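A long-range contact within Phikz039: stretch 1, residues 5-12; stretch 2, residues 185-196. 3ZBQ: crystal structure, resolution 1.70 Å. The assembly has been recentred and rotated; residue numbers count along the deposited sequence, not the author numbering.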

# COMPACT_ATOMS: atom_id res chain seq x y z
N VAL A 5 -0.66 -2.16 -20.71
CA VAL A 5 -2.00 -1.84 -20.25
C VAL A 5 -2.00 -0.44 -19.64
O VAL A 5 -0.94 0.06 -19.25
N LYS A 6 -3.16 0.21 -19.60
CA LYS A 6 -3.25 1.55 -19.03
C LYS A 6 -2.95 1.55 -17.53
O LYS A 6 -2.19 2.39 -17.04
N THR A 7 -3.53 0.60 -16.81
CA THR A 7 -3.31 0.50 -15.38
C THR A 7 -3.20 -0.97 -14.99
O THR A 7 -4.12 -1.75 -15.25
N ARG A 8 -2.06 -1.36 -14.41
CA ARG A 8 -1.91 -2.69 -13.82
C ARG A 8 -2.11 -2.56 -12.32
O ARG A 8 -1.50 -1.71 -11.66
N ILE A 9 -2.96 -3.41 -11.75
CA ILE A 9 -3.13 -3.41 -10.31
C ILE A 9 -2.55 -4.71 -9.75
O ILE A 9 -2.89 -5.79 -10.23
N TYR A 10 -1.67 -4.58 -8.77
CA TYR A 10 -1.04 -5.73 -8.12
C TYR A 10 -1.62 -5.89 -6.72
O TYR A 10 -1.36 -5.06 -5.84
N PHE A 11 -2.38 -6.97 -6.51
CA PHE A 11 -2.97 -7.26 -5.21
C PHE A 11 -2.07 -8.26 -4.50
O PHE A 11 -1.87 -9.37 -4.99
N CYS A 12 -1.51 -7.86 -3.36
CA CYS A 12 -0.47 -8.64 -2.69
C CYS A 12 -0.85 -9.03 -1.27
O CYS A 12 -1.31 -8.20 -0.48
N VAL A 185 -11.37 4.48 -3.47
CA VAL A 185 -10.09 5.01 -3.95
C VAL A 185 -9.64 4.31 -5.23
O VAL A 185 -9.24 4.97 -6.19
N LEU A 186 -9.71 2.98 -5.25
CA LEU A 186 -9.31 2.21 -6.43
C LEU A 186 -10.16 2.60 -7.64
O LEU A 186 -9.64 2.81 -8.75
N ASN A 187 -11.46 2.73 -7.43
CA ASN A 187 -12.33 3.19 -8.50
C ASN A 187 -11.93 4.56 -9.01
O ASN A 187 -11.89 4.80 -10.22
N ALA A 188 -11.63 5.48 -8.09
CA ALA A 188 -11.28 6.84 -8.50
C ALA A 188 -9.97 6.83 -9.28
O ALA A 188 -9.84 7.50 -10.31
N LEU A 189 -9.00 6.06 -8.79
CA LEU A 189 -7.70 5.97 -9.43
C LEU A 189 -7.80 5.39 -10.84
O LEU A 189 -7.19 5.92 -11.79
N VAL A 190 -8.56 4.31 -10.99
CA VAL A 190 -8.77 3.72 -12.31
C VAL A 190 -9.33 4.75 -13.30
O VAL A 190 -8.87 4.83 -14.45
N ILE A 191 -10.32 5.53 -12.87
CA ILE A 191 -10.85 6.62 -13.70
C ILE A 191 -9.76 7.65 -14.04
O ILE A 191 -9.59 8.05 -15.21
N LEU A 192 -9.03 8.11 -13.02
CA LEU A 192 -7.96 9.09 -13.24
C LEU A 192 -6.99 8.64 -14.31
O LEU A 192 -6.57 9.44 -15.16
N PHE A 193 -6.66 7.35 -14.30
CA PHE A 193 -5.63 6.80 -15.17
C PHE A 193 -6.15 6.24 -16.50
O PHE A 193 -5.38 5.66 -17.27
N ASN A 194 -7.44 6.38 -16.77
CA ASN A 194 -8.03 5.64 -17.89
C ASN A 194 -7.72 6.22 -19.29
O ASN A 194 -8.10 5.65 -20.32
N GLN A 195 -7.03 7.37 -19.30
CA GLN A 195 -6.55 8.01 -20.53
C GLN A 195 -7.66 8.52 -21.45
O GLN A 195 -7.41 8.86 -22.62
N GLU A 196 -8.88 8.64 -20.91
CA GLU A 196 -10.03 9.13 -21.70
C GLU A 196 -10.34 10.62 -21.53
O GLU A 196 -11.26 11.13 -22.16

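Along the helix, the side chains that meet the strand are spaced by helical periodicity, and the contact shifts from apolar to polar toward the helix end. Leu-186 points toward the strand in an m,t rotamer, and its CD1 meets CE1 of Phe-11 at 4.1 Å, at the edge of the ring. Phe-11 (m) leaves its backbone sideways, but the end of its side chain comes nearer the helix. One turn on, Val-190 (t) is set sideways, yet its CG2 lies 4.0 Å from CD1 of Ile-9, whose CA-to-CB bond points toward the helix (m,t). The Val-190 carbonyl also takes part: water 3 donates to Val-190 O (2.8 Å) and lies 2.8 Å from Thr-7 OG1. Phe-193, chi1 m, also points in; its CB sits 3.2 Å from OG1 of Thr-7 (m, pointing toward stretch 2), which also lies at the edge of the Phe-193 ring, near its plane. Water 1 then ties the backbones together, donating to Phe-193 O and Lys-6 O and accepting from Gln-195 NE2. The CA-to-CB bond of Asn-194 (p) points away, its OD1 accepts from Glu-196 N, and its carbonyl O takes a bond from Lys-6, which points toward stretch 2 and, m and then fully extended, places NZ 3.1 Å from Asn-194 O. Gln-195 (m,t), with positive phi, points toward stretch 1 and packs NE2 3.6 Å from Lys-6 CG. Finally, water 2 links Glu-196 OE2, Asn-194 O and Lys-6 NZ.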

# COMPACT_ATOMS: atom_id res chain seq x y z
CB VAL A 5 -2.51 -2.88 -19.22
CG1 VAL A 5 -2.63 -4.25 -19.87
CG2 VAL A 5 -1.57 -2.94 -18.01
CB LYS A 6 -4.63 2.16 -19.29
CG LYS A 6 -4.93 2.35 -20.78
CD LYS A 6 -6.33 2.88 -21.00
CE LYS A 6 -6.62 3.03 -22.49
NZ LYS A 6 -7.91 3.74 -22.72
CB THR A 7 -4.47 1.12 -14.59
OG1 THR A 7 -4.63 2.50 -14.94
CG2 THR A 7 -4.22 1.00 -13.09
CB ARG A 8 -0.52 -3.27 -14.10
CG ARG A 8 -0.29 -4.72 -13.58
CD ARG A 8 -0.95 -5.76 -14.50
NE ARG A 8 -0.30 -5.82 -15.81
CZ ARG A 8 -0.81 -6.42 -16.87
NH1 ARG A 8 -1.99 -7.01 -16.79
NH2 ARG A 8 -0.16 -6.41 -18.03
CB ILE A 9 -4.60 -3.27 -9.91
CG1 ILE A 9 -5.23 -2.06 -10.64
CG2 ILE A 9 -4.70 -3.14 -8.41
CD1 ILE A 9 -6.70 -1.78 -10.24
CB TYR A 10 0.48 -5.52 -8.00
CG TYR A 10 1.22 -5.34 -9.32
CD1 TYR A 10 1.29 -4.10 -9.93
CD2 TYR A 10 1.88 -6.40 -9.92
CE1 TYR A 10 1.98 -3.92 -11.13
CE2 TYR A 10 2.56 -6.24 -11.12
CZ TYR A 10 2.61 -5.00 -11.71
OH TYR A 10 3.29 -4.84 -12.90
CB PHE A 11 -4.38 -7.86 -5.38
CG PHE A 11 -5.41 -6.88 -5.88
CD1 PHE A 11 -5.83 -5.82 -5.08
CD2 PHE A 11 -5.97 -7.02 -7.15
CE1 PHE A 11 -6.79 -4.92 -5.54
CE2 PHE A 11 -6.92 -6.12 -7.62
CZ PHE A 11 -7.33 -5.07 -6.82
CB CYS A 12 0.86 -7.87 -2.66
SG CYS A 12 1.38 -7.19 -4.24
CB VAL A 185 -9.00 4.92 -2.86
CG1 VAL A 185 -7.61 5.13 -3.45
CG2 VAL A 185 -9.27 5.92 -1.73
CB LEU A 186 -9.40 0.71 -6.14
CG LEU A 186 -8.38 0.17 -5.15
CD1 LEU A 186 -8.66 -1.29 -4.82
CD2 LEU A 186 -6.97 0.34 -5.70
CB ASN A 187 -13.78 3.22 -8.04
CG ASN A 187 -14.72 3.64 -9.14
OD1 ASN A 187 -15.45 4.62 -9.02
ND2 ASN A 187 -14.69 2.90 -10.25
CB ALA A 188 -11.18 7.74 -7.29
CB LEU A 189 -6.74 5.15 -8.56
CG LEU A 189 -6.20 5.87 -7.32
CD1 LEU A 189 -5.32 4.93 -6.50
CD2 LEU A 189 -5.43 7.15 -7.70
CB VAL A 190 -9.67 2.47 -12.23
CG1 VAL A 190 -10.11 2.05 -13.61
CG2 VAL A 190 -8.92 1.33 -11.54
CB ILE A 191 -12.04 7.34 -13.01
CG1 ILE A 191 -13.25 6.40 -12.88
CG2 ILE A 191 -12.45 8.61 -13.76
CD1 ILE A 191 -14.37 6.95 -12.01
CB LEU A 192 -7.19 9.38 -11.94
CG LEU A 192 -6.03 10.38 -12.09
CD1 LEU A 192 -6.55 11.75 -12.54
CD2 LEU A 192 -5.21 10.50 -10.79
CB PHE A 193 -4.89 5.67 -14.43
CG PHE A 193 -4.15 6.10 -13.18
CD1 PHE A 193 -3.64 7.38 -13.05
CD2 PHE A 193 -3.95 5.19 -12.14
CE1 PHE A 193 -2.95 7.77 -11.91
CE2 PHE A 193 -3.24 5.56 -10.99
CZ PHE A 193 -2.74 6.85 -10.87
CB ASN A 194 -9.53 5.37 -17.69
CG ASN A 194 -10.41 6.60 -17.90
OD1 ASN A 194 -9.98 7.62 -18.45
ND2 ASN A 194 -11.67 6.50 -17.47
CB GLN A 195 -5.59 7.07 -21.28
CG GLN A 195 -4.33 6.72 -20.49
CD GLN A 195 -3.42 5.76 -21.23
OE1 GLN A 195 -3.48 5.64 -22.46
NE2 GLN A 195 -2.57 5.05 -20.48
CB GLU A 196 -11.30 8.35 -21.35
CG GLU A 196 -11.24 6.86 -21.63
CD GLU A 196 -12.41 6.10 -21.03
OE1 GLU A 196 -13.34 6.75 -20.49
OE2 GLU A 196 -12.40 4.86 -21.08
O HOH W 1 -2.73 5.19 -17.47
O HOH W 2 -10.04 3.77 -21.15
O HOH W 3 -7.28 3.01 -15.78